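DNA polymerase (Bacillus phage phi29, PDB 2PY5) replicates the viral genome from a protein primer, extending DNA processively with strand displacement and proofreading it with a 3'-5' exonuclease. Local coordinates at residues Pro5-Ser10 with His35-Ile40; Asp57-Asn62 with Ile179-Gly184. The protein carries 2 engineered substitutions. All coordinates share one frame; numbering follows the deposited sequence.

Interaction 1: Pro5-Ser10 with His35-Ile40; sequences PRKMYS and HSEYKI
Glu37 reaches over to Lys7 and Tyr9 because its CG stands opposite the backbone N (chi1 -177°) and the chain beyond runs extended. Tyr9 has its CG anti to the carbonyl carbon, which carries the far end of the ring nearer to Glu37 although the side chain does not start out in that direction. The two oxygens of the carboxylate then divide the work. Tyr9 OH donates to Glu37 OE2 over 2.6 Å, meeting it on the syn side, 29° out of the carboxylate plane. Lys7 NZ forms a salt bridge with Glu37 OE1 at 3.1 Å, again on the syn side. Ring and carboxylate stand steeply to each other, their planes 79° apart, while OE2 lies at the edge of the ring and in its plane. The backbones themselves stay well apart, because strand 24-31 runs between strands 8-15 and 38-41 in the mixed sheet of the exonuclease domain, antiparallel to both. The contact is therefore made by long side chains, and both Lys7 and Tyr9 touch Asn31 of that middle strand. Glutamate suits its place by offering two acceptors at the end of a reaching chain. Tyrosine serves two surroundings at once: its buried ring packs edge-to-face with Trp50 of helix 44-54, while its hydroxyl supplies the donor that meets Glu37 OE2. Lysine, at an exposed position, can keep its ammonium group hydrated while pairing with the acid; its NZ also makes a weak, 3.5 Å hydrogen bond to Tyr9 OH. A positive charge so near probably helps to keep Glu37 ionised.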
# COMPACT_ATOMS: atom_id res chain seq x y z
N PRO F 5 -28.89 -9.23 -12.67
CA PRO F 5 -27.81 -8.30 -12.97
C PRO F 5 -26.60 -8.96 -13.63
O PRO F 5 -26.74 -10.02 -14.25
CB PRO F 5 -27.47 -7.73 -11.59
CG PRO F 5 -28.79 -7.71 -10.86
CD PRO F 5 -29.67 -8.80 -11.49
N ARG F 6 -25.43 -8.33 -13.50
CA ARG F 6 -24.24 -8.77 -14.22
C ARG F 6 -23.48 -9.88 -13.49
O ARG F 6 -23.26 -9.80 -12.29
CB ARG F 6 -23.28 -7.59 -14.45
CG ARG F 6 -23.87 -6.51 -15.32
CD ARG F 6 -23.06 -5.25 -15.26
NE ARG F 6 -21.81 -5.39 -16.00
CZ ARG F 6 -21.71 -5.40 -17.32
NH1 ARG F 6 -22.77 -5.24 -18.08
NH2 ARG F 6 -20.52 -5.54 -17.88
N LYS F 7 -23.06 -10.88 -14.26
CA LYS F 7 -22.19 -11.92 -13.76
C LYS F 7 -20.79 -11.37 -13.50
O LYS F 7 -20.43 -10.32 -14.05
CB LYS F 7 -22.12 -13.08 -14.75
CG LYS F 7 -23.40 -13.90 -14.86
CD LYS F 7 -23.23 -14.99 -15.92
CE LYS F 7 -23.90 -16.29 -15.56
NZ LYS F 7 -23.45 -17.40 -16.47
N MET F 8 -20.03 -12.08 -12.67
CA MET F 8 -18.67 -11.70 -12.30
C MET F 8 -17.75 -12.90 -12.46
O MET F 8 -18.07 -14.01 -12.00
CB MET F 8 -18.59 -11.22 -10.85
CG MET F 8 -19.61 -10.16 -10.48
SD MET F 8 -19.68 -9.85 -8.70
CE MET F 8 -20.17 -11.44 -8.04
N TYR F 9 -16.59 -12.65 -13.04
CA TYR F 9 -15.62 -13.70 -13.30
C TYR F 9 -14.26 -13.33 -12.78
O TYR F 9 -13.84 -12.20 -12.92
CB TYR F 9 -15.49 -13.98 -14.80
CG TYR F 9 -16.74 -14.60 -15.40
CD1 TYR F 9 -17.81 -13.81 -15.80
CD2 TYR F 9 -16.84 -15.97 -15.55
CE1 TYR F 9 -18.94 -14.37 -16.35
CE2 TYR F 9 -17.97 -16.55 -16.07
CZ TYR F 9 -19.03 -15.75 -16.48
OH TYR F 9 -20.16 -16.34 -17.01
N SER F 10 -13.58 -14.33 -12.23
CA SER F 10 -12.16 -14.29 -11.92
C SER F 10 -11.35 -14.86 -13.08
O SER F 10 -11.60 -15.99 -13.51
CB SER F 10 -11.90 -15.16 -10.69
OG SER F 10 -10.53 -15.21 -10.39
N HIS F 35 -18.44 -21.43 -8.91
CA HIS F 35 -17.07 -21.83 -9.23
C HIS F 35 -17.03 -23.09 -10.11
O HIS F 35 -15.96 -23.51 -10.52
CB HIS F 35 -16.21 -22.00 -7.95
CG HIS F 35 -16.19 -20.79 -7.06
ND1 HIS F 35 -15.87 -20.86 -5.73
CD2 HIS F 35 -16.48 -19.49 -7.31
CE1 HIS F 35 -15.95 -19.66 -5.19
NE2 HIS F 35 -16.31 -18.80 -6.13
N SER F 36 -18.20 -23.67 -10.41
CA SER F 36 -18.29 -24.79 -11.34
C SER F 36 -18.29 -24.37 -12.82
O SER F 36 -18.01 -25.18 -13.70
CB SER F 36 -19.54 -25.65 -11.05
OG SER F 36 -20.72 -25.11 -11.65
N GLU F 37 -18.61 -23.10 -13.09
CA GLU F 37 -18.59 -22.56 -14.45
C GLU F 37 -17.23 -21.92 -14.71
O GLU F 37 -16.93 -20.83 -14.19
CB GLU F 37 -19.67 -21.50 -14.66
CG GLU F 37 -19.72 -20.97 -16.09
CD GLU F 37 -20.43 -19.65 -16.23
OE1 GLU F 37 -21.30 -19.33 -15.38
OE2 GLU F 37 -20.13 -18.94 -17.21
N TYR F 38 -16.41 -22.60 -15.51
CA TYR F 38 -15.07 -22.13 -15.77
C TYR F 38 -14.55 -22.69 -17.09
O TYR F 38 -15.07 -23.67 -17.60
CB TYR F 38 -14.15 -22.51 -14.60
CG TYR F 38 -13.62 -23.91 -14.67
CD1 TYR F 38 -12.36 -24.16 -15.21
CD2 TYR F 38 -14.37 -24.98 -14.24
CE1 TYR F 38 -11.87 -25.42 -15.30
CE2 TYR F 38 -13.88 -26.27 -14.33
CZ TYR F 38 -12.62 -26.48 -14.87
OH TYR F 38 -12.11 -27.75 -14.98
N LYS F 39 -13.54 -22.03 -17.63
CA LYS F 39 -12.90 -22.50 -18.84
C LYS F 39 -11.44 -22.07 -18.87
O LYS F 39 -11.10 -20.95 -18.51
CB LYS F 39 -13.63 -21.99 -20.07
CG LYS F 39 -13.07 -22.59 -21.37
CD LYS F 39 -14.00 -22.50 -22.57
CE LYS F 39 -13.33 -23.04 -23.84
NZ LYS F 39 -13.20 -24.54 -23.87
N ILE F 40 -10.59 -23.00 -19.29
CA ILE F 40 -9.18 -22.73 -19.54
C ILE F 40 -8.86 -23.09 -20.98
O ILE F 40 -9.26 -24.16 -21.46
CB ILE F 40 -8.30 -23.52 -18.55
CG1 ILE F 40 -8.50 -22.96 -17.13
CG2 ILE F 40 -6.82 -23.46 -18.96
CD1 ILE F 40 -8.06 -23.90 -16.05

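Interaction 2: Asp57-Asn62 with Ile179-Gly184; sequences DLYFHN and IQFKQG. With nucleotides of chain A.
Tyr59 and Phe181 point at each other from opposite directions, one from strand 57-60 and the other from the last turn of helix 160-182. Tyr59 CG lies opposite the carbonyl carbon (chi1 -71°), which helps to send the ring toward Phe181. The close part of the contact is small: Phe181 CZ lies 3.7 Å from Tyr59 OH and 4.0 Å from Tyr59 CZ. The ring centroids remain 6.0 Å apart with the planes inclined at 54°, an oblique pair. Aromatic residues suit both places, since a long rigid side chain can bridge backbones whose nearest CA atoms, those of Tyr59 and Phe181, are 13.1 Å apart. In the exonuclease domain this joins a central strand of the mixed sheet to the helix packed against it. The packed side is that of Tyr59, buried beside Tyr120; Phe181 is partly exposed, and beyond it the helix runs out to the loose side, where Lys182 and Gly184 are exposed. A Schellman motif ends it, with Gly184 at positive phi, a conformation that glycine adopts without strain. Gln183 folds back over this turn, its NE2 bonding to Ile179 O at 3.0 Å, while its own backbone N reaches the same oxygen from the opposite face of the carbonyl plane. Past the C-terminal end of strand 57-60 lies the bound single-stranded DNA. Asn62 ND2 donates to O4' of DT6 of chain A at 3.0 Å in a nearly straight bond (163°), and more weakly to O2 of DT5 of chain A. An asparagine amide suits such sugar and base oxygens, and this residue is involved in proofreading by stabilising the frayed primer terminus. His61, a terminal-protein contact like Tyr59, brings CD2 to within 3.5 Å of OP1 of DT6 of chain A.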
# COMPACT_ATOMS: atom_id res chain seq x y z
N ASP F 57 -18.67 -8.46 -15.44
CA ASP F 57 -17.58 -7.82 -14.74
C ASP F 57 -16.47 -8.85 -14.53
O ASP F 57 -16.71 -9.89 -13.92
CB ASP F 57 -18.06 -7.36 -13.37
CG ASP F 57 -19.06 -6.21 -13.44
OD1 ASP F 57 -19.28 -5.64 -14.53
OD2 ASP F 57 -19.61 -5.87 -12.37
N LEU F 58 -15.28 -8.56 -15.04
CA LEU F 58 -14.14 -9.48 -14.97
C LEU F 58 -13.11 -8.90 -14.04
O LEU F 58 -12.97 -7.68 -13.94
CB LEU F 58 -13.48 -9.69 -16.33
CG LEU F 58 -14.35 -10.03 -17.53
CD1 LEU F 58 -13.48 -10.40 -18.77
CD2 LEU F 58 -15.42 -11.08 -17.19
N TYR F 59 -12.39 -9.79 -13.38
CA TYR F 59 -11.32 -9.42 -12.46
C TYR F 59 -10.05 -10.16 -12.80
O TYR F 59 -10.08 -11.39 -12.93
CB TYR F 59 -11.73 -9.78 -11.03
CG TYR F 59 -12.82 -8.90 -10.51
CD1 TYR F 59 -14.16 -9.16 -10.80
CD2 TYR F 59 -12.50 -7.77 -9.76
CE1 TYR F 59 -15.16 -8.32 -10.34
CE2 TYR F 59 -13.49 -6.93 -9.30
CZ TYR F 59 -14.81 -7.20 -9.60
OH TYR F 59 -15.80 -6.35 -9.13
N PHE F 60 -8.95 -9.42 -12.95
CA PHE F 60 -7.62 -10.01 -13.04
C PHE F 60 -6.86 -9.54 -11.82
O PHE F 60 -7.05 -8.38 -11.36
CB PHE F 60 -6.85 -9.56 -14.29
CG PHE F 60 -7.32 -10.22 -15.57
CD1 PHE F 60 -8.45 -9.76 -16.24
CD2 PHE F 60 -6.61 -11.27 -16.11
CE1 PHE F 60 -8.85 -10.34 -17.41
CE2 PHE F 60 -7.03 -11.87 -17.29
CZ PHE F 60 -8.15 -11.39 -17.94
N HIS F 61 -5.99 -10.40 -11.30
CA HIS F 61 -5.12 -10.00 -10.18
C HIS F 61 -3.87 -9.31 -10.72
O HIS F 61 -3.06 -9.91 -11.42
CB HIS F 61 -4.74 -11.18 -9.30
CG HIS F 61 -4.53 -10.79 -7.87
ND1 HIS F 61 -5.52 -10.24 -7.10
CD2 HIS F 61 -3.42 -10.83 -7.09
CE1 HIS F 61 -5.05 -9.98 -5.89
NE2 HIS F 61 -3.77 -10.33 -5.86
N ASN F 62 -3.71 -8.04 -10.33
CA ASN F 62 -2.70 -7.16 -10.89
C ASN F 62 -2.95 -6.87 -12.38
O ASN F 62 -2.17 -7.22 -13.26
CB ASN F 62 -1.29 -7.67 -10.62
CG ASN F 62 -0.23 -6.63 -10.91
OD1 ASN F 62 -0.42 -5.44 -10.66
ND2 ASN F 62 0.94 -7.08 -11.40
N ILE F 179 -16.37 -14.06 -0.83
CA ILE F 179 -16.45 -13.78 0.59
C ILE F 179 -16.53 -12.27 0.85
O ILE F 179 -17.35 -11.83 1.63
CB ILE F 179 -15.27 -14.41 1.37
CG1 ILE F 179 -15.33 -15.94 1.31
CG2 ILE F 179 -15.26 -13.96 2.79
CD1 ILE F 179 -13.99 -16.62 1.56
N GLN F 180 -15.67 -11.50 0.19
CA GLN F 180 -15.67 -10.04 0.31
C GLN F 180 -17.03 -9.43 -0.08
O GLN F 180 -17.61 -8.65 0.67
CB GLN F 180 -14.54 -9.48 -0.52
CG GLN F 180 -14.23 -8.01 -0.29
CD GLN F 180 -12.97 -7.62 -0.97
OE1 GLN F 180 -12.63 -8.14 -2.02
NE2 GLN F 180 -12.24 -6.69 -0.36
N PHE F 181 -17.54 -9.83 -1.23
CA PHE F 181 -18.82 -9.32 -1.72
C PHE F 181 -19.96 -9.71 -0.79
O PHE F 181 -20.85 -8.89 -0.50
CB PHE F 181 -19.11 -9.83 -3.14
CG PHE F 181 -18.14 -9.36 -4.20
CD1 PHE F 181 -17.37 -8.22 -4.04
CD2 PHE F 181 -18.01 -10.08 -5.39
CE1 PHE F 181 -16.49 -7.80 -5.04
CE2 PHE F 181 -17.13 -9.66 -6.38
CZ PHE F 181 -16.38 -8.52 -6.21
N LYS F 182 -19.93 -10.93 -0.25
CA LYS F 182 -20.97 -11.36 0.69
C LYS F 182 -20.99 -10.55 1.99
O LYS F 182 -22.02 -10.47 2.66
CB LYS F 182 -20.84 -12.85 1.00
CG LYS F 182 -21.31 -13.76 -0.12
CD LYS F 182 -21.08 -15.22 0.24
CE LYS F 182 -21.75 -16.17 -0.76
NZ LYS F 182 -21.50 -17.61 -0.41
N GLN F 183 -19.85 -9.96 2.36
CA GLN F 183 -19.76 -9.09 3.51
C GLN F 183 -20.32 -7.69 3.21
O GLN F 183 -20.45 -6.89 4.13
CB GLN F 183 -18.30 -8.91 3.96
CG GLN F 183 -17.54 -10.17 4.31
CD GLN F 183 -18.37 -11.18 5.00
OE1 GLN F 183 -18.79 -10.97 6.14
NE2 GLN F 183 -18.64 -12.32 4.31
N GLY F 184 -20.60 -7.41 1.94
CA GLY F 184 -21.12 -6.11 1.54
C GLY F 184 -20.03 -5.20 1.01
O GLY F 184 -20.29 -4.03 0.72
P DT A 6 0.90 -11.81 -7.51
OP1 DT A 6 -0.34 -12.53 -7.27
OP2 DT A 6 2.19 -12.32 -7.04
O5' DT A 6 1.12 -11.68 -9.10
C5' DT A 6 0.02 -11.48 -9.97
C4' DT A 6 0.57 -11.24 -11.35
O4' DT A 6 1.38 -10.05 -11.39
C3' DT A 6 1.50 -12.35 -11.83
O3' DT A 6 0.77 -13.45 -12.36
C2' DT A 6 2.36 -11.63 -12.85
C1' DT A 6 2.38 -10.18 -12.38
N1 DT A 6 3.67 -9.76 -11.76
C2 DT A 6 4.19 -8.54 -12.12
O2 DT A 6 3.66 -7.79 -12.92
N3 DT A 6 5.37 -8.23 -11.50
C4 DT A 6 6.05 -8.99 -10.57
O4 DT A 6 7.11 -8.61 -10.07
C5 DT A 6 5.43 -10.24 -10.21
C7 DT A 6 6.07 -11.15 -9.21
C6 DT A 6 4.27 -10.57 -10.82
P DT A 5 3.08 -7.31 -3.29
OP1 DT A 5 2.02 -6.83 -2.37
OP2 DT A 5 4.25 -8.04 -2.76
O5' DT A 5 2.37 -8.24 -4.41
C5' DT A 5 1.11 -7.90 -4.92
C4' DT A 5 1.11 -8.06 -6.41
O4' DT A 5 1.95 -7.04 -6.96
C3' DT A 5 1.70 -9.36 -6.93
O3' DT A 5 0.66 -10.30 -7.04
C2' DT A 5 2.27 -8.99 -8.29
C1' DT A 5 2.51 -7.50 -8.16
N1 DT A 5 3.92 -7.11 -8.08
C2 DT A 5 4.37 -6.21 -9.00
O2 DT A 5 3.67 -5.75 -9.90
N3 DT A 5 5.69 -5.90 -8.86
C4 DT A 5 6.56 -6.36 -7.89
O4 DT A 5 7.73 -6.00 -7.86
C5 DT A 5 6.02 -7.30 -6.94
C7 DT A 5 6.87 -7.87 -5.86
C6 DT A 5 4.73 -7.63 -7.08

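How the interactions relate
Both contacts belong to the exonuclease domain and use neighbouring parallel strands of one sheet, 8-15 in interaction 1 and 57-60 in interaction 2. Backbone pairing joins them directly: Tyr9 O lies 2.8 Å from Tyr59 N, a probable hydrogen bond. Met8 also packs on Phe181, so strand 8-15 touches the helix of the second contact. Each is partly buried, combining one buried tyrosine with more accessible partners, but their chemistry differs. Interaction 1, toward the sheet margin formed by strand 38-41, relies on charge and hydrogen bonding; interaction 2, between an inner strand and a helix, relies on aromatic packing and lies nearer the centre of the chain.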